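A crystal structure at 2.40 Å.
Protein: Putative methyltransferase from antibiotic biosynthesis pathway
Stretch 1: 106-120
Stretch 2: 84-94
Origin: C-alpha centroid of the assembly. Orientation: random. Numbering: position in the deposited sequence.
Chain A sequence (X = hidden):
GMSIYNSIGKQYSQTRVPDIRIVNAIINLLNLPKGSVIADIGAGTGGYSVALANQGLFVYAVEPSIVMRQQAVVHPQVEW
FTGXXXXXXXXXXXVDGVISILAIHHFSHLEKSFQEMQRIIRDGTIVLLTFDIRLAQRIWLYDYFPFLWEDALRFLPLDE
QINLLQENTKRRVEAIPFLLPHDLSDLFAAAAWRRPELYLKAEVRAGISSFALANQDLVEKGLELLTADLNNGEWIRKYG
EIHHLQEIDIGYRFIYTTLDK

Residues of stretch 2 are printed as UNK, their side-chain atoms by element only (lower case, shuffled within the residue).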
# COMPACT_ATOMS: atom_id res chain seq x y z
N HIS A 106 3.36 -5.08 7.40
CA HIS A 106 4.61 -5.79 7.46
C HIS A 106 5.44 -5.48 8.72
O HIS A 106 6.46 -6.12 8.91
CB HIS A 106 5.46 -5.49 6.23
CG HIS A 106 4.82 -5.87 4.93
ND1 HIS A 106 4.31 -7.12 4.70
CD2 HIS A 106 4.68 -5.17 3.78
CE1 HIS A 106 3.82 -7.17 3.46
NE2 HIS A 106 4.05 -6.00 2.88
N PHE A 107 5.01 -4.54 9.57
CA PHE A 107 5.78 -4.21 10.77
C PHE A 107 5.52 -5.22 11.90
O PHE A 107 4.38 -5.67 12.09
CB PHE A 107 5.50 -2.77 11.28
CG PHE A 107 5.68 -1.66 10.25
CD1 PHE A 107 6.40 -1.84 9.05
CD2 PHE A 107 5.21 -0.38 10.54
CE1 PHE A 107 6.55 -0.77 8.13
CE2 PHE A 107 5.36 0.68 9.64
CZ PHE A 107 6.04 0.49 8.44
N SER A 108 6.56 -5.56 12.66
CA SER A 108 6.45 -6.55 13.74
C SER A 108 5.94 -5.97 15.07
O SER A 108 5.30 -6.67 15.84
CB SER A 108 7.79 -7.29 13.93
OG SER A 108 8.79 -6.42 14.42
N HIS A 109 6.26 -4.70 15.37
CA HIS A 109 5.78 -4.03 16.61
C HIS A 109 5.16 -2.72 16.17
O HIS A 109 5.82 -1.69 16.14
CB HIS A 109 6.94 -3.88 17.60
CG HIS A 109 7.58 -5.18 17.98
ND1 HIS A 109 6.96 -6.11 18.78
CD2 HIS A 109 8.78 -5.71 17.64
CE1 HIS A 109 7.76 -7.15 18.93
NE2 HIS A 109 8.87 -6.94 18.25
N LEU A 110 3.89 -2.80 15.78
CA LEU A 110 3.13 -1.67 15.20
C LEU A 110 3.02 -0.46 16.12
O LEU A 110 3.13 0.67 15.65
CB LEU A 110 1.74 -2.12 14.74
CG LEU A 110 0.89 -1.18 13.86
CD1 LEU A 110 1.63 -0.75 12.59
CD2 LEU A 110 -0.45 -1.84 13.51
N GLU A 111 2.83 -0.70 17.42
CA GLU A 111 2.69 0.35 18.41
C GLU A 111 3.97 1.19 18.53
O GLU A 111 3.93 2.40 18.38
CB GLU A 111 2.25 -0.25 19.75
CG GLU A 111 1.99 0.80 20.85
CD GLU A 111 0.75 0.53 21.70
OE1 GLU A 111 0.27 -0.63 21.74
OE2 GLU A 111 0.23 1.50 22.31
N LYS A 112 5.09 0.51 18.73
CA LYS A 112 6.40 1.17 18.78
C LYS A 112 6.72 1.92 17.45
O LYS A 112 7.31 3.01 17.49
CB LYS A 112 7.50 0.15 19.14
CG LYS A 112 8.93 0.71 19.26
CD LYS A 112 9.13 1.62 20.48
CE LYS A 112 10.39 2.47 20.35
NZ LYS A 112 11.60 1.66 19.99
N SER A 113 6.34 1.35 16.30
CA SER A 113 6.50 2.01 14.99
C SER A 113 5.71 3.32 14.92
O SER A 113 6.20 4.35 14.41
CB SER A 113 6.12 1.09 13.83
OG SER A 113 6.95 -0.06 13.85
N PHE A 114 4.50 3.29 15.48
CA PHE A 114 3.67 4.49 15.58
C PHE A 114 4.30 5.55 16.49
O PHE A 114 4.38 6.71 16.10
CB PHE A 114 2.24 4.16 16.02
CG PHE A 114 1.40 3.49 14.97
CD1 PHE A 114 1.71 3.50 13.58
CD2 PHE A 114 0.17 2.98 15.35
CE1 PHE A 114 0.84 2.94 12.65
CE2 PHE A 114 -0.71 2.43 14.43
CZ PHE A 114 -0.38 2.41 13.08
N GLN A 115 4.77 5.11 17.67
CA GLN A 115 5.50 5.97 18.62
C GLN A 115 6.72 6.62 17.97
O GLN A 115 6.98 7.81 18.21
CB GLN A 115 5.95 5.17 19.85
CG GLN A 115 4.81 4.68 20.70
CD GLN A 115 5.20 3.61 21.70
OE1 GLN A 115 6.38 3.39 21.98
NE2 GLN A 115 4.20 2.93 22.24
N GLU A 116 7.44 5.83 17.16
CA GLU A 116 8.59 6.31 16.37
C GLU A 116 8.21 7.40 15.35
O GLU A 116 8.98 8.34 15.16
CB GLU A 116 9.31 5.14 15.64
CG GLU A 116 10.23 4.26 16.48
CD GLU A 116 11.45 5.01 16.97
OE1 GLU A 116 11.37 5.67 18.04
OE2 GLU A 116 12.49 4.93 16.30
N MSE A 117 7.06 7.26 14.69
CA MSE A 117 6.59 8.26 13.74
C MSE A 117 6.30 9.57 14.45
O MSE A 117 6.71 10.63 13.97
CB MSE A 117 5.33 7.81 12.99
CG MSE A 117 5.59 6.62 12.05
SE MSE A 117 3.98 5.99 11.29
CE MSE A 117 4.68 4.40 10.25
N GLN A 118 5.62 9.49 15.59
CA GLN A 118 5.35 10.65 16.42
C GLN A 118 6.64 11.32 16.93
O GLN A 118 6.71 12.55 17.01
CB GLN A 118 4.40 10.27 17.58
CG GLN A 118 4.01 11.44 18.52
CD GLN A 118 3.37 12.65 17.81
OE1 GLN A 118 2.54 12.50 16.90
NE2 GLN A 118 3.73 13.84 18.27
N ARG A 119 7.66 10.52 17.24
CA ARG A 119 8.94 11.04 17.76
C ARG A 119 9.69 11.91 16.73
O ARG A 119 10.26 12.95 17.09
CB ARG A 119 9.83 9.88 18.22
CG ARG A 119 11.18 10.26 18.81
CD ARG A 119 12.05 9.07 19.14
NE ARG A 119 12.42 8.29 17.95
CZ ARG A 119 13.37 8.63 17.07
NH1 ARG A 119 14.02 9.78 17.15
NH2 ARG A 119 13.59 7.83 16.05
N ILE A 120 9.66 11.47 15.48
CA ILE A 120 10.38 12.15 14.39
C ILE A 120 9.67 13.34 13.78
O ILE A 120 10.33 14.21 13.18
CB ILE A 120 10.85 11.14 13.26
CG1 ILE A 120 9.68 10.59 12.41
CG2 ILE A 120 11.70 10.04 13.90
CD1 ILE A 120 10.09 9.77 11.17
N UNK A 84 14.46 -1.08 10.51
CA UNK A 84 13.10 -1.47 10.81
C UNK A 84 12.30 -0.29 11.35
O UNK A 84 12.83 0.61 11.98
c UNK A 84 13.17 -4.71 10.42
c UNK A 84 14.99 -6.30 10.60
c UNK A 84 14.97 -4.29 11.96
c UNK A 84 13.08 -2.60 11.82
c UNK A 84 15.61 -5.50 11.57
c UNK A 84 13.76 -3.88 11.38
c UNK A 84 13.78 -5.91 10.02
o UNK A 84 15.60 -7.47 10.22
N UNK A 85 10.99 -0.34 11.12
CA UNK A 85 10.05 0.71 11.55
C UNK A 85 10.05 0.99 13.06
O UNK A 85 9.84 2.15 13.46
c UNK A 85 8.65 0.37 11.08
N UNK A 86 10.33 -0.04 13.86
CA UNK A 86 10.35 0.06 15.34
C UNK A 86 11.56 0.76 15.97
O UNK A 86 11.58 0.99 17.20
c UNK A 86 11.26 -2.40 15.84
o UNK A 86 10.25 -3.03 13.72
c UNK A 86 10.15 -1.32 16.01
o UNK A 86 11.92 -4.29 14.50
c UNK A 86 11.13 -3.30 14.59
N UNK A 87 12.59 1.02 15.16
CA UNK A 87 13.81 1.66 15.60
C UNK A 87 14.43 2.46 14.44
O UNK A 87 15.32 1.97 13.71
o UNK A 87 16.08 2.35 17.22
c UNK A 87 14.77 0.61 16.15
c UNK A 87 16.06 1.22 16.69
n UNK A 87 17.15 0.47 16.57
N UNK A 88 13.92 3.68 14.28
CA UNK A 88 14.37 4.59 13.25
C UNK A 88 15.64 5.30 13.72
O UNK A 88 15.69 5.77 14.86
c UNK A 88 10.84 6.16 12.34
c UNK A 88 11.99 4.23 11.16
c UNK A 88 13.27 5.59 12.90
c UNK A 88 11.91 5.02 12.46
N UNK A 89 16.65 5.39 12.85
CA UNK A 89 17.91 6.11 13.13
C UNK A 89 17.76 7.65 13.00
O UNK A 89 18.67 8.38 13.37
c UNK A 89 19.00 5.64 12.22
N UNK A 90 16.61 8.12 12.57
CA UNK A 90 16.34 9.52 12.34
C UNK A 90 16.19 10.25 13.67
O UNK A 90 15.58 9.70 14.57
c UNK A 90 13.58 9.09 9.56
c UNK A 90 14.98 8.91 10.18
c UNK A 90 15.05 9.66 11.52
c UNK A 90 16.12 9.37 9.25
N UNK A 91 16.75 11.47 13.81
CA UNK A 91 16.58 12.17 15.08
C UNK A 91 15.15 12.59 15.41
O UNK A 91 14.25 12.52 14.57
c UNK A 91 17.57 12.26 12.87
c UNK A 91 17.46 13.43 14.91
c UNK A 91 18.35 13.14 13.77
N UNK A 92 14.97 13.00 16.66
CA UNK A 92 13.70 13.55 17.15
C UNK A 92 13.42 14.81 16.34
O UNK A 92 14.34 15.59 16.05
c UNK A 92 13.84 14.03 18.62
o UNK A 92 14.16 13.26 20.81
o UNK A 92 13.81 11.73 19.34
c UNK A 92 13.95 12.91 19.64
N UNK A 93 12.16 15.00 15.95
CA UNK A 93 11.73 16.24 15.29
C UNK A 93 12.61 16.63 14.06
O UNK A 93 13.04 17.75 13.93
c UNK A 93 9.49 16.54 17.35
c UNK A 93 8.66 16.04 18.50
c UNK A 93 11.67 17.38 16.35
n UNK A 93 7.50 15.19 17.90
c UNK A 93 10.90 17.04 17.66
N UNK A 94 12.85 15.64 13.21
CA UNK A 94 13.68 15.74 12.01
C UNK A 94 12.92 15.78 10.68
O UNK A 94 13.53 16.00 9.61
c UNK A 94 14.68 14.56 11.99
o UNK A 94 14.00 13.34 12.02
O HOH W 1 8.10 4.03 12.44
O HOH W 2 9.41 -4.59 11.35
O HOH W 3 11.99 -6.89 13.09
O HOH W 4 14.83 4.76 17.49

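Position 84 carries one carbon leading to a six-carbon ring that bears one oxygen. No side-chain atom comes within 6 Å of stretch 1, so composition alone decides: Tyr-84.

Position 85 has a single side-chain carbon. This CB lies 3.4 Å from the centroid of the Phe-107 ring, 5° off the ring normal, a CH-pi contact over one face, and 3.3 Å from Ser-113 OG. It is Ala-85.

Position 86 has three carbons, the third carrying two oxygens, one of them 3.8 Å from Ser-108 OG: Glu-86. Its carboxylate reaches the Ser-108 region through water, with water 2 donating to OE1 of Glu-86 (3.0 Å) and accepting from N of Ser-108 (3.3 Å). Its backbone O accepts a hydrogen bond from Lys-112 NZ at 2.9 Å.

Position 87 has two carbons, the second bearing one oxygen and one nitrogen: Asn-87. Its CA-to-CB bond points away from the helix, and its N closes a type I turn on the O of Tyr-84 (3.2 Å).

Position 88 shows four carbons forked at the second. One branch tip lies 3.9 Å from Ile-120 CD1. Fork and apolar setting give Leu-88, whose N donates to Glu-116 OE2 (2.8 Å, 155°).

Position 89 has one carbon; CA-to-CB points away, and CB stays 7.0 Å from Arg-119 NH2, its nearest atom on stretch 1: Ala-89.

Position 90 repeats the four-carbon fork, again with a tip 3.9 Å from Ile-120 CD1: Leu-90.

At position 91, three carbons close a ring onto the backbone N, which defines Pro-91. Its O lies 3.6 Å from Ile-120 CG2.

Position 92 has two carbons, the second with two oxygens. One oxygen sits 2.9 Å from Arg-119 NH1, a salt bridge with a 168° hydrogen bond. This is Asp-92, and the oxygen is OD1.

Position 93 has four carbons in a row ending in a nitrogen 2.9 Å from Gln-118 O: Lys-93. Although CA-to-CB points away, the chain folds back and NZ donates to that carbonyl.

Position 94 has one carbon and one oxygen, the latter 4.0 Å from Ile-120 CB: Ser-94, whose OG donates to the O of Pro-91 (2.7 Å).

The contact buries 819 Å². Arg-119 is its polar hub: NH1 and NH2 both donate to Leu-90 O (3.0 and 3.1 Å), while NE pairs with Glu-116 OE1 (2.8 Å) in a salt bridge within the helix. Where the helix ends, Lys-93 N donates to Arg-119 O (3.0 Å) and Ser-94 N makes a weak bond to Ile-120 O (2.9 Å, 128°). Apolar packing at Phe-107 and Ile-120 complements these bonds.

Stretch 2 84-94: YAENLALPDKS
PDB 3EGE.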